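Local coordinates for cupin domain protein (Microcystis aeruginosa DIANCHI905, PDB 5ZBF) that is a cupin-superfamily isomerase with a role in biosynthesis of the Choi moiety of aeruginosin, and binds iron(II) together with 4-hydroxyphenylpyruvate, at residues Glu3-Pro8 with Leu166-Glu171; Ile28-Val33 with Gly96-Arg101; Ser48-Val53 with Ile75-Ala80. All blocks are in the same frame, centred on the assembly; numbering follows the deposited sequence.

Contact 1: residues Glu3-Pro8 with Leu166-Glu171; sequences EFFPVP and LEIFIE
Phe4 and Ile170 mark the nearest approach of the irregular segment 3-8 to strand 166-170, with 6.8 Å between Phe4 CA and Ile170 CA; no hydrogen bond joins the two backbones, and side chains fill the space between them. The Phe4 ring turns one face to Ile170. In the conformer given here, one of two, methyl CG2 of Ile170 sits over the middle of that ring, 3.6 Å from its centroid and 14° off the normal, a CH-pi contact. CB of Phe4 points toward the strand, and CG stands anti to the carbonyl carbon, beside the backbone N (chi1 -56°). Farther out on the same ring, Phe4 CE2 approaches Glu171 CB at 3.8 Å, while the carboxylate of Glu171 leads away and is held by the backbone N of Leu190. The first residues of this bicupin chain, just ahead of strand 9-14, thus lie against the second cupin domain: Phe4 also bonds through its backbone to Tyr184, and the rings of Phe4 and Phe5 both touch Glu173 on strand 173-177. Phe5 is buried and works with the far end of its ring. Phe5 CZ is 3.6 Å from the carbonyl oxygen of Ile168, and Phe5 CE1 lies 3.9 Å from Ile168 CG2, the branch anti to the backbone N of Ile168. Beside them, in the same conformer, Ile170 CD1 comes to 4.1 Å from Phe5 CZ. The backbone N of Phe5 is hydrogen-bonded to Ser2 OG.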
loop_
_atom_site.group_PDB
_atom_site.type_symbol
_atom_site.label_atom_id
_atom_site.label_comp_id
_atom_site.label_asym_id
_atom_site.label_seq_id
_atom_site.Cartn_x
_atom_site.Cartn_y
_atom_site.Cartn_z
ATOM N N GLU A 3 -7.657 -9.649 -13.272
ATOM C CA GLU A 3 -7.057 -8.319 -13.336
ATOM C C GLU A 3 -7.455 -7.491 -12.111
ATOM O O GLU A 3 -6.610 -6.862 -11.490
ATOM C CB GLU A 3 -7.465 -7.572 -14.612
ATOM C CG GLU A 3 -6.828 -6.188 -14.725
ATOM C CD GLU A 3 -7.258 -5.417 -15.957
ATOM O OE1 GLU A 3 -8.373 -5.660 -16.467
ATOM O OE2 GLU A 3 -6.474 -4.551 -16.412
ATOM N N PHE A 4 -8.746 -7.484 -11.785
ATOM C CA PHE A 4 -9.255 -6.634 -10.704
ATOM C C PHE A 4 -9.026 -7.197 -9.306
ATOM O O PHE A 4 -8.978 -6.439 -8.334
ATOM C CB PHE A 4 -10.754 -6.370 -10.871
ATOM C CG PHE A 4 -11.137 -5.762 -12.189
ATOM C CD1 PHE A 4 -10.349 -4.785 -12.802
ATOM C CD2 PHE A 4 -12.329 -6.131 -12.796
ATOM C CE1 PHE A 4 -10.730 -4.220 -14.009
ATOM C CE2 PHE A 4 -12.719 -5.563 -14.000
ATOM C CZ PHE A 4 -11.919 -4.605 -14.607
ATOM N N PHE A 5 -8.900 -8.518 -9.202
ATOM C CA PHE A 5 -8.601 -9.176 -7.934
ATOM C C PHE A 5 -7.423 -10.125 -8.149
ATOM O O PHE A 5 -7.589 -11.344 -8.235
ATOM C CB PHE A 5 -9.828 -9.903 -7.399
ATOM C CG PHE A 5 -10.995 -8.991 -7.167
ATOM C CD1 PHE A 5 -11.037 -8.175 -6.041
ATOM C CD2 PHE A 5 -12.013 -8.900 -8.101
ATOM C CE1 PHE A 5 -12.102 -7.308 -5.831
ATOM C CE2 PHE A 5 -13.084 -8.032 -7.892
ATOM C CZ PHE A 5 -13.123 -7.247 -6.758
ATOM N N PRO A 6 -6.223 -9.548 -8.255
ATOM C CA PRO A 6 -5.072 -10.355 -8.669
ATOM C C PRO A 6 -4.636 -11.402 -7.641
ATOM O O PRO A 6 -4.663 -11.151 -6.429
ATOM C CB PRO A 6 -3.973 -9.315 -8.903
ATOM C CG PRO A 6 -4.383 -8.110 -8.136
ATOM C CD PRO A 6 -5.888 -8.114 -8.133
ATOM N N VAL A 7 -4.248 -12.570 -8.143
ATOM C CA VAL A 7 -3.710 -13.643 -7.319
ATOM C C VAL A 7 -2.210 -13.407 -7.121
ATOM O O VAL A 7 -1.491 -13.221 -8.103
ATOM C CB VAL A 7 -3.949 -15.005 -7.995
ATOM C CG1 VAL A 7 -3.324 -16.127 -7.180
ATOM C CG2 VAL A 7 -5.439 -15.254 -8.210
ATOM N N PRO A 8 -1.729 -13.401 -5.857
ATOM C CA PRO A 8 -0.309 -13.146 -5.633
ATOM C C PRO A 8 0.554 -14.367 -5.924
ATOM O O PRO A 8 0.072 -15.499 -5.871
ATOM C CB PRO A 8 -0.243 -12.790 -4.150
ATOM C CG PRO A 8 -1.384 -13.506 -3.534
ATOM C CD PRO A 8 -2.460 -13.560 -4.588
ATOM N N LEU A 166 -14.785 -7.304 3.472
ATOM C CA LEU A 166 -15.415 -6.222 2.712
ATOM C C LEU A 166 -15.819 -6.700 1.314
ATOM O O LEU A 166 -15.014 -7.311 0.611
ATOM C CB LEU A 166 -14.435 -5.053 2.611
ATOM C CG LEU A 166 -14.915 -3.746 1.984
ATOM C CD1 LEU A 166 -16.011 -3.104 2.823
ATOM C CD2 LEU A 166 -13.753 -2.780 1.797
ATOM N N GLU A 167 -17.056 -6.414 0.914
ATOM C CA GLU A 167 -17.533 -6.715 -0.440
ATOM C C GLU A 167 -17.075 -5.583 -1.368
ATOM O O GLU A 167 -17.336 -4.412 -1.091
ATOM C CB GLU A 167 -19.064 -6.841 -0.475
ATOM C CG GLU A 167 -19.670 -7.808 0.538
ATOM C CD GLU A 167 -21.172 -8.021 0.369
ATOM O OE1 GLU A 167 -21.752 -7.601 -0.659
ATOM O OE2 GLU A 167 -21.781 -8.622 1.282
ATOM N N ILE A 168 -16.384 -5.934 -2.447
ATOM C CA ILE A 168 -15.901 -4.957 -3.434
ATOM C C ILE A 168 -16.404 -5.365 -4.815
ATOM O O ILE A 168 -16.319 -6.530 -5.169
ATOM C CB ILE A 168 -14.354 -4.907 -3.449
ATOM C CG1 ILE A 168 -13.820 -4.370 -2.110
ATOM C CG2 ILE A 168 -13.836 -4.041 -4.603
ATOM C CD1 ILE A 168 -14.055 -2.885 -1.899
ATOM N N PHE A 169 -16.938 -4.403 -5.571
ATOM C CA PHE A 169 -17.367 -4.601 -6.958
ATOM C C PHE A 169 -16.520 -3.707 -7.844
ATOM O O PHE A 169 -16.363 -2.531 -7.550
ATOM C CB PHE A 169 -18.853 -4.240 -7.143
ATOM C CG PHE A 169 -19.307 -4.183 -8.593
ATOM C CD1 PHE A 169 -19.186 -3.011 -9.341
ATOM C CD2 PHE A 169 -19.879 -5.298 -9.202
ATOM C CE1 PHE A 169 -19.608 -2.957 -10.662
ATOM C CE2 PHE A 169 -20.307 -5.252 -10.519
ATOM C CZ PHE A 169 -20.174 -4.079 -11.252
ATOM N N ILE A 170 -15.958 -4.280 -8.903
ATOM C CA ILE A 170 -15.216 -3.508 -9.893
ATOM C C ILE A 170 -15.687 -3.866 -11.297
ATOM O O ILE A 170 -15.525 -5.007 -11.751
ATOM C CB ILE A 170 -13.698 -3.725 -9.768
ATOM C CG1 ILE A 170 -13.216 -3.194 -8.420
ATOM C CG2 ILE A 170 -12.955 -3.019 -10.894
ATOM C CD1 ILE A 170 -11.794 -3.570 -8.104
ATOM N N GLU A 171 -16.287 -2.869 -11.952
ATOM C CA GLU A 171 -16.783 -2.893 -13.346
ATOM C C GLU A 171 -17.895 -3.881 -13.624
ATOM O O GLU A 171 -18.996 -3.495 -14.048
ATOM C CB GLU A 171 -15.643 -3.119 -14.362
ATOM C CG GLU A 171 -15.975 -2.759 -15.814
ATOM C CD GLU A 171 -15.979 -1.259 -16.096
ATOM O OE1 GLU A 171 -16.456 -0.469 -15.249
ATOM O OE2 GLU A 171 -15.519 -0.861 -17.172
#

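Contact 2: residues Ile28-Val33 with Gly96-Arg101; sequences IFQLSV and GFDLKR. With ENO (3-(4-hydroxy-phenyl)pyruvic acid), chain B.
Gln30 and Asp98 form a hydrogen-bonded pair midway along two antiparallel strands, 28-33 and 96-101, whose axes approach to 4.5 Å. Backbone bonds come in couples at Ile28-Lys100, Gln30-Asp98 and Ser32-Gly96; Gln30 N to Asp98 O measures 2.9 Å. Between them, CA-H...O contacts such as Phe97 CA to Gln30 O, 3.1 Å, fill the non-hydrogen-bonded pairs. Polar side chains, with Ile28 beside Lys100 at one end, make up the face of Gln30, Ser32, Asp98 and Lys100. With chi1 at 60°, CG of Gln30 is wedged between backbone N and carbonyl carbon, and the extended chain beyond it ends at two acceptors. Gln30 NE2 donates to Asp98 OD1 at 3.1 Å, from above the carboxylate plane, and to O2 of the bound 4-hydroxyphenylpyruvate at 3.2 Å. Asp98 OD1 also receives a bond from a water that touches Ser32 OG; Asp98 and Ser32 are each given in one of two conformers, on which these bonds depend. Lys100 NZ grips the other carboxylate oxygen, O1, at 3.0 Å, an oxygen that also binds the iron. These strands belong to the N-terminal cupin barrel, and this face lines its pocket. An alanine in place of Gln30 would probably leave the ligand's O2 and Asp98 OD1 each without this amide donor and open a gap between them. Apolar side chains take the reverse face. The Phe29 and Phe97 rings lie near parallel (18°) but slid apart, barely overlapping; Phe29 CE1 meets Phe97 CD1 at 3.6 Å. Leu99 CG packs on Phe29 CD1, and both rings meet Phe160.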
loop_
_atom_site.group_PDB
_atom_site.type_symbol
_atom_site.label_atom_id
_atom_site.label_comp_id
_atom_site.label_asym_id
_atom_site.label_seq_id
_atom_site.Cartn_x
_atom_site.Cartn_y
_atom_site.Cartn_z
ATOM N N ILE A 28 3.693 -3.002 -9.462
ATOM C CA ILE A 28 3.774 -4.189 -8.624
ATOM C C ILE A 28 3.453 -3.796 -7.186
ATOM O O ILE A 28 4.046 -2.859 -6.643
ATOM C CB ILE A 28 5.182 -4.808 -8.682
ATOM C CG1 ILE A 28 5.495 -5.301 -10.096
ATOM C CG2 ILE A 28 5.311 -5.946 -7.680
ATOM C CD1 ILE A 28 6.977 -5.346 -10.394
ATOM N N PHE A 29 2.510 -4.509 -6.580
ATOM C CA PHE A 29 2.202 -4.359 -5.169
ATOM C C PHE A 29 2.662 -5.630 -4.479
ATOM O O PHE A 29 2.375 -6.730 -4.960
ATOM C CB PHE A 29 0.692 -4.169 -4.970
ATOM C CG PHE A 29 0.263 -4.113 -3.523
ATOM C CD1 PHE A 29 0.092 -2.895 -2.881
ATOM C CD2 PHE A 29 0.041 -5.281 -2.791
ATOM C CE1 PHE A 29 -0.284 -2.836 -1.547
ATOM C CE2 PHE A 29 -0.321 -5.230 -1.459
ATOM C CZ PHE A 29 -0.516 -4.003 -0.838
ATOM N N GLN A 30 3.357 -5.493 -3.360
ATOM C CA GLN A 30 3.738 -6.670 -2.581
ATOM C C GLN A 30 3.480 -6.534 -1.095
ATOM O O GLN A 30 3.669 -5.476 -0.515
ATOM C CB GLN A 30 5.206 -7.045 -2.843
ATOM C CG GLN A 30 6.206 -5.967 -2.481
ATOM C CD GLN A 30 7.590 -6.198 -3.086
ATOM O OE1 GLN A 30 7.721 -6.757 -4.168
ATOM N NE2 GLN A 30 8.616 -5.744 -2.394
ATOM N N LEU A 31 3.022 -7.625 -0.486
ATOM C CA LEU A 31 2.985 -7.736 0.959
ATOM C C LEU A 31 4.283 -8.425 1.371
ATOM O O LEU A 31 4.688 -9.405 0.735
ATOM C CB LEU A 31 1.778 -8.564 1.413
ATOM C CG LEU A 31 0.379 -8.035 1.125
ATOM C CD1 LEU A 31 -0.667 -9.097 1.441
ATOM C CD2 LEU A 31 0.119 -6.762 1.914
ATOM N N SER A 32 4.918 -7.889 2.407
ATOM C CA SER A 32 6.241 -8.320 2.872
ATOM C C SER A 32 6.198 -8.859 4.292
ATOM O O SER A 32 5.463 -8.344 5.127
ATOM C CB SER A 32 7.202 -7.127 2.875
ATOM O OG SER A 32 7.589 -6.764 1.564
ATOM N N VAL A 33 7.017 -9.875 4.564
ATOM C CA VAL A 33 7.286 -10.313 5.914
ATOM C C VAL A 33 8.810 -10.345 6.040
ATOM O O VAL A 33 9.483 -11.141 5.364
ATOM C CB VAL A 33 6.699 -11.699 6.234
ATOM C CG1 VAL A 33 6.965 -12.044 7.693
ATOM C CG2 VAL A 33 5.203 -11.735 5.924
ATOM N N GLY A 96 4.693 -5.661 6.183
ATOM C CA GLY A 96 4.524 -4.394 5.464
ATOM C C GLY A 96 4.051 -4.558 4.042
ATOM O O GLY A 96 3.716 -5.653 3.614
ATOM N N PHE A 97 3.978 -3.443 3.312
ATOM C CA PHE A 97 3.736 -3.522 1.877
ATOM C C PHE A 97 4.614 -2.522 1.171
ATOM O O PHE A 97 5.094 -1.569 1.792
ATOM C CB PHE A 97 2.263 -3.295 1.510
ATOM C CG PHE A 97 1.780 -1.875 1.691
ATOM C CD1 PHE A 97 1.845 -0.955 0.652
ATOM C CD2 PHE A 97 1.228 -1.477 2.887
ATOM C CE1 PHE A 97 1.378 0.341 0.814
ATOM C CE2 PHE A 97 0.753 -0.196 3.057
ATOM C CZ PHE A 97 0.829 0.723 2.021
ATOM N N ASP A 98 4.842 -2.777 -0.117
ATOM C CA ASP A 98 5.530 -1.843 -1.019
ATOM C C ASP A 98 4.804 -1.790 -2.351
ATOM O O ASP A 98 4.136 -2.753 -2.736
ATOM C CB ASP A 98 6.966 -2.283 -1.346
ATOM C CG ASP A 98 7.761 -2.700 -0.137
ATOM O OD1 ASP A 98 7.922 -3.922 0.065
ATOM O OD2 ASP A 98 8.255 -1.811 0.582
ATOM N N LEU A 99 4.982 -0.685 -3.067
ATOM C CA LEU A 99 4.562 -0.569 -4.449
ATOM C C LEU A 99 5.767 -0.120 -5.232
ATOM O O LEU A 99 6.526 0.721 -4.764
ATOM C CB LEU A 99 3.457 0.468 -4.621
ATOM C CG LEU A 99 2.106 0.069 -4.070
ATOM C CD1 LEU A 99 1.987 0.563 -2.638
ATOM C CD2 LEU A 99 0.986 0.615 -4.940
ATOM N N LYS A 100 5.943 -0.707 -6.411
ATOM C CA LYS A 100 7.054 -0.379 -7.292
ATOM C C LYS A 100 6.542 -0.124 -8.700
ATOM O O LYS A 100 5.669 -0.843 -9.195
ATOM C CB LYS A 100 8.104 -1.491 -7.275
ATOM C CG LYS A 100 8.863 -1.558 -5.962
ATOM C CD LYS A 100 9.577 -2.880 -5.773
ATOM C CE LYS A 100 10.690 -3.069 -6.776
ATOM N NZ LYS A 100 11.545 -4.221 -6.371
ATOM N N ARG A 101 7.097 0.906 -9.339
ATOM C CA ARG A 101 6.611 1.379 -10.628
ATOM C C ARG A 101 7.691 2.237 -11.257
ATOM O O ARG A 101 8.339 3.013 -10.552
ATOM C CB ARG A 101 5.359 2.229 -10.414
ATOM C CG ARG A 101 4.725 2.735 -11.685
ATOM C CD ARG A 101 3.676 3.782 -11.391
ATOM N NE ARG A 101 3.130 4.301 -12.634
ATOM C CZ ARG A 101 2.232 3.675 -13.392
ATOM N NH1 ARG A 101 1.809 4.253 -14.504
ATOM N NH2 ARG A 101 1.748 2.483 -13.047
HETATM O O4 ENO B . 13.195 -2.445 -1.325
HETATM C C9 ENO B . 14.685 -6.333 -0.087
HETATM C C8 ENO B . 16.005 -6.780 -0.023
HETATM C C7 ENO B . 17.050 -5.870 0.149
HETATM C C6 ENO B . 16.765 -4.511 0.258
HETATM C C5 ENO B . 15.446 -4.065 0.194
HETATM C C4 ENO B . 14.400 -4.970 0.023
HETATM O O3 ENO B . 18.343 -6.300 0.210
HETATM C C3 ENO B . 12.975 -4.456 -0.055
HETATM C C2 ENO B . 12.853 -3.631 -1.327
HETATM C C1 ENO B . 12.364 -4.241 -2.568
HETATM O O2 ENO B . 11.738 -5.334 -2.548
HETATM O O1 ENO B . 12.592 -3.639 -3.642
HETATM O O HOH W 1 8.490 -4.094 2.641
#

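Contact 3: residues Ser48-Val53 with Ile75-Ala80; sequences SQIGMV and IHVADA. With FE2 (Fe (II) ion), chain C; ENO (3-(4-hydroxy-phenyl)pyruvic acid), chain B.
Gly51 and His76 make the tight centre of this antiparallel pairing of strands 48-53 and 75-78. His76 N donates to Gly51 O at 2.9 Å, and Gly51 N returns a longer bond to His76 O. CG of His76 stands between its backbone N and carbonyl carbon (chi1 76°). The imidazole lies with one face over Gly51 N, which is 3.4 Å above the ring plane and toward the rim. Gly51 has no side chain to obstruct this, and His76 CE1 comes to 3.4 Å from Gly51 CA. Phe86 meets the same ring edge-to-face. The next pair is firmly bonded as well, Ala78 N to Gln49 O at 2.8 Å. On the reverse face Ile50, Met52, Ile75 and Val77 pack against Phe135 and Ile137 of strand 135-142; Ile75 and Met52 each have two conformers, so the fit of their methyl groups is less certain. Toward Ala80 the pairing gives way to water. Ala80 N donates to a water at 2.9 Å that is only weakly linked to Ser48 OG, whose main partner is Thr103. A second water bonds Asp79 OD1, which also holds Ser108, and weakly reaches Gln49 O. Gln49 itself, extended with CG anti to the backbone N, sends its amide out of the sheet to the iron. The ligand completes the sphere through O4 at 2.1 Å and O1 at 2.2 Å from the metal, with His43, His45 and His84. This is the cupin metal site, three histidines and a fourth residue following the HXH pair, here a glutamine where the classic motif has glutamate.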
loop_
_atom_site.group_PDB
_atom_site.type_symbol
_atom_site.label_atom_id
_atom_site.label_comp_id
_atom_site.label_asym_id
_atom_site.label_seq_id
_atom_site.Cartn_x
_atom_site.Cartn_y
_atom_site.Cartn_z
ATOM N N SER A 48 10.733 3.202 -9.046
ATOM C CA SER A 48 10.480 3.963 -7.830
ATOM C C SER A 48 9.688 3.098 -6.870
ATOM O O SER A 48 8.921 2.223 -7.294
ATOM C CB SER A 48 9.678 5.222 -8.136
ATOM O OG SER A 48 10.376 6.061 -9.032
ATOM N N GLN A 49 9.864 3.359 -5.582
ATOM C CA GLN A 49 9.303 2.509 -4.542
ATOM C C GLN A 49 8.780 3.329 -3.377
ATOM O O GLN A 49 9.404 4.305 -2.946
ATOM C CB GLN A 49 10.381 1.541 -4.056
ATOM C CG GLN A 49 9.962 0.592 -2.944
ATOM C CD GLN A 49 11.117 -0.251 -2.450
ATOM O OE1 GLN A 49 11.411 -0.304 -1.252
ATOM N NE2 GLN A 49 11.790 -0.902 -3.379
ATOM N N ILE A 50 7.623 2.914 -2.880
ATOM C CA ILE A 50 7.053 3.436 -1.649
ATOM C C ILE A 50 6.545 2.266 -0.833
ATOM O O ILE A 50 6.287 1.199 -1.382
ATOM C CB ILE A 50 5.869 4.394 -1.912
ATOM C CG1 ILE A 50 4.769 3.704 -2.738
ATOM C CG2 ILE A 50 6.359 5.645 -2.630
ATOM C CD1 ILE A 50 3.534 4.546 -2.971
ATOM N N GLY A 51 6.362 2.473 0.464
ATOM C CA GLY A 51 5.793 1.433 1.301
ATOM C C GLY A 51 5.544 1.854 2.724
ATOM O O GLY A 51 5.932 2.939 3.125
ATOM N N MET A 52 4.889 0.970 3.476
ATOM C CA MET A 52 4.544 1.233 4.871
ATOM C C MET A 52 4.661 -0.049 5.657
ATOM O O MET A 52 4.470 -1.141 5.118
ATOM C CB MET A 52 3.102 1.700 5.016
ATOM C CG MET A 52 2.709 2.912 4.209
ATOM S SD MET A 52 1.032 3.377 4.691
ATOM C CE MET A 52 1.223 3.554 6.466
ATOM N N VAL A 53 4.984 0.099 6.932
ATOM C CA VAL A 53 4.925 -0.993 7.893
ATOM C C VAL A 53 3.463 -1.131 8.347
ATOM O O VAL A 53 2.807 -0.126 8.687
ATOM C CB VAL A 53 5.798 -0.678 9.117
ATOM C CG1 VAL A 53 5.646 -1.739 10.198
ATOM C CG2 VAL A 53 7.249 -0.484 8.687
ATOM N N ILE A 75 5.421 6.459 5.559
ATOM C CA ILE A 75 5.626 5.848 4.265
ATOM C C ILE A 75 7.043 6.200 3.791
ATOM O O ILE A 75 7.467 7.356 3.799
ATOM C CB ILE A 75 4.460 6.147 3.267
ATOM C CG1 ILE A 75 4.834 7.095 2.135
ATOM C CG2 ILE A 75 3.195 6.628 3.977
ATOM C CD1 ILE A 75 5.082 6.352 0.850
ATOM N N HIS A 76 7.802 5.163 3.433
ATOM C CA HIS A 76 9.148 5.382 2.891
ATOM C C HIS A 76 9.017 5.652 1.401
ATOM O O HIS A 76 8.114 5.123 0.748
ATOM C CB HIS A 76 10.110 4.210 3.193
ATOM C CG HIS A 76 9.904 2.995 2.340
ATOM N ND1 HIS A 76 9.168 1.914 2.761
ATOM C CD2 HIS A 76 10.353 2.685 1.100
ATOM C CE1 HIS A 76 9.164 0.988 1.818
ATOM N NE2 HIS A 76 9.872 1.434 0.795
ATOM N N VAL A 77 9.915 6.484 0.871
ATOM C CA VAL A 77 9.877 6.878 -0.534
ATOM C C VAL A 77 11.296 6.786 -1.101
ATOM O O VAL A 77 12.192 7.525 -0.681
ATOM C CB VAL A 77 9.331 8.317 -0.700
ATOM C CG1 VAL A 77 9.183 8.685 -2.174
ATOM C CG2 VAL A 77 7.994 8.485 0.019
ATOM N N ALA A 78 11.498 5.855 -2.031
ATOM C CA ALA A 78 12.794 5.675 -2.693
ATOM C C ALA A 78 12.608 5.908 -4.186
ATOM O O ALA A 78 12.062 5.051 -4.893
ATOM C CB ALA A 78 13.325 4.274 -2.437
ATOM N N ASP A 79 13.043 7.074 -4.665
ATOM C CA ASP A 79 12.932 7.389 -6.087
ATOM C C ASP A 79 13.847 6.495 -6.927
ATOM O O ASP A 79 14.620 5.719 -6.378
ATOM C CB ASP A 79 13.240 8.866 -6.323
ATOM C CG ASP A 79 12.106 9.786 -5.853
ATOM O OD1 ASP A 79 10.974 9.311 -5.577
ATOM O OD2 ASP A 79 12.353 10.994 -5.762
ATOM N N ALA A 80 13.745 6.615 -8.252
ATOM C CA ALA A 80 14.438 5.720 -9.185
ATOM C C ALA A 80 15.927 5.643 -8.891
ATOM O O ALA A 80 16.587 6.674 -8.771
ATOM C CB ALA A 80 14.212 6.177 -10.621
HETATM FE FE FE2 C . 13.724 -1.782 -3.257
HETATM O O4 ENO B . 13.195 -2.445 -1.325
HETATM C C9 ENO B . 14.685 -6.333 -0.087
HETATM C C8 ENO B . 16.005 -6.780 -0.023
HETATM C C7 ENO B . 17.050 -5.870 0.149
HETATM C C6 ENO B . 16.765 -4.511 0.258
HETATM C C5 ENO B . 15.446 -4.065 0.194
HETATM C C4 ENO B . 14.400 -4.970 0.023
HETATM O O3 ENO B . 18.343 -6.300 0.210
HETATM C C3 ENO B . 12.975 -4.456 -0.055
HETATM C C2 ENO B . 12.853 -3.631 -1.327
HETATM C C1 ENO B . 12.364 -4.241 -2.568
HETATM O O2 ENO B . 11.738 -5.334 -2.548
HETATM O O1 ENO B . 12.592 -3.639 -3.642
HETATM O O HOH W 2 12.412 8.789 -9.618
HETATM O O HOH W 3 9.262 6.915 -4.984
#

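In the fold
Contacts 2 and 3 are neighbours in the N-terminal cupin barrel, their centres about 9 Å apart; strands 94-101 and 48-55 pair directly, with Leu99 N 2.8 Å from Ile50 O. Both carry backbone bonds, turn polar residues to the same bound ligand and keep apolar residues on the reverse face, but contact 2 holds its carboxylate by side-chain donors, whereas contact 3 supplies the metal ligand and runs out into water at one end. Contact 1 lies farther out, about 17 Å from contact 2 between centres. Also largely buried, it has no hydrogen bond between its two segments: aromatic and aliphatic packing lays the chain's start against the second cupin domain.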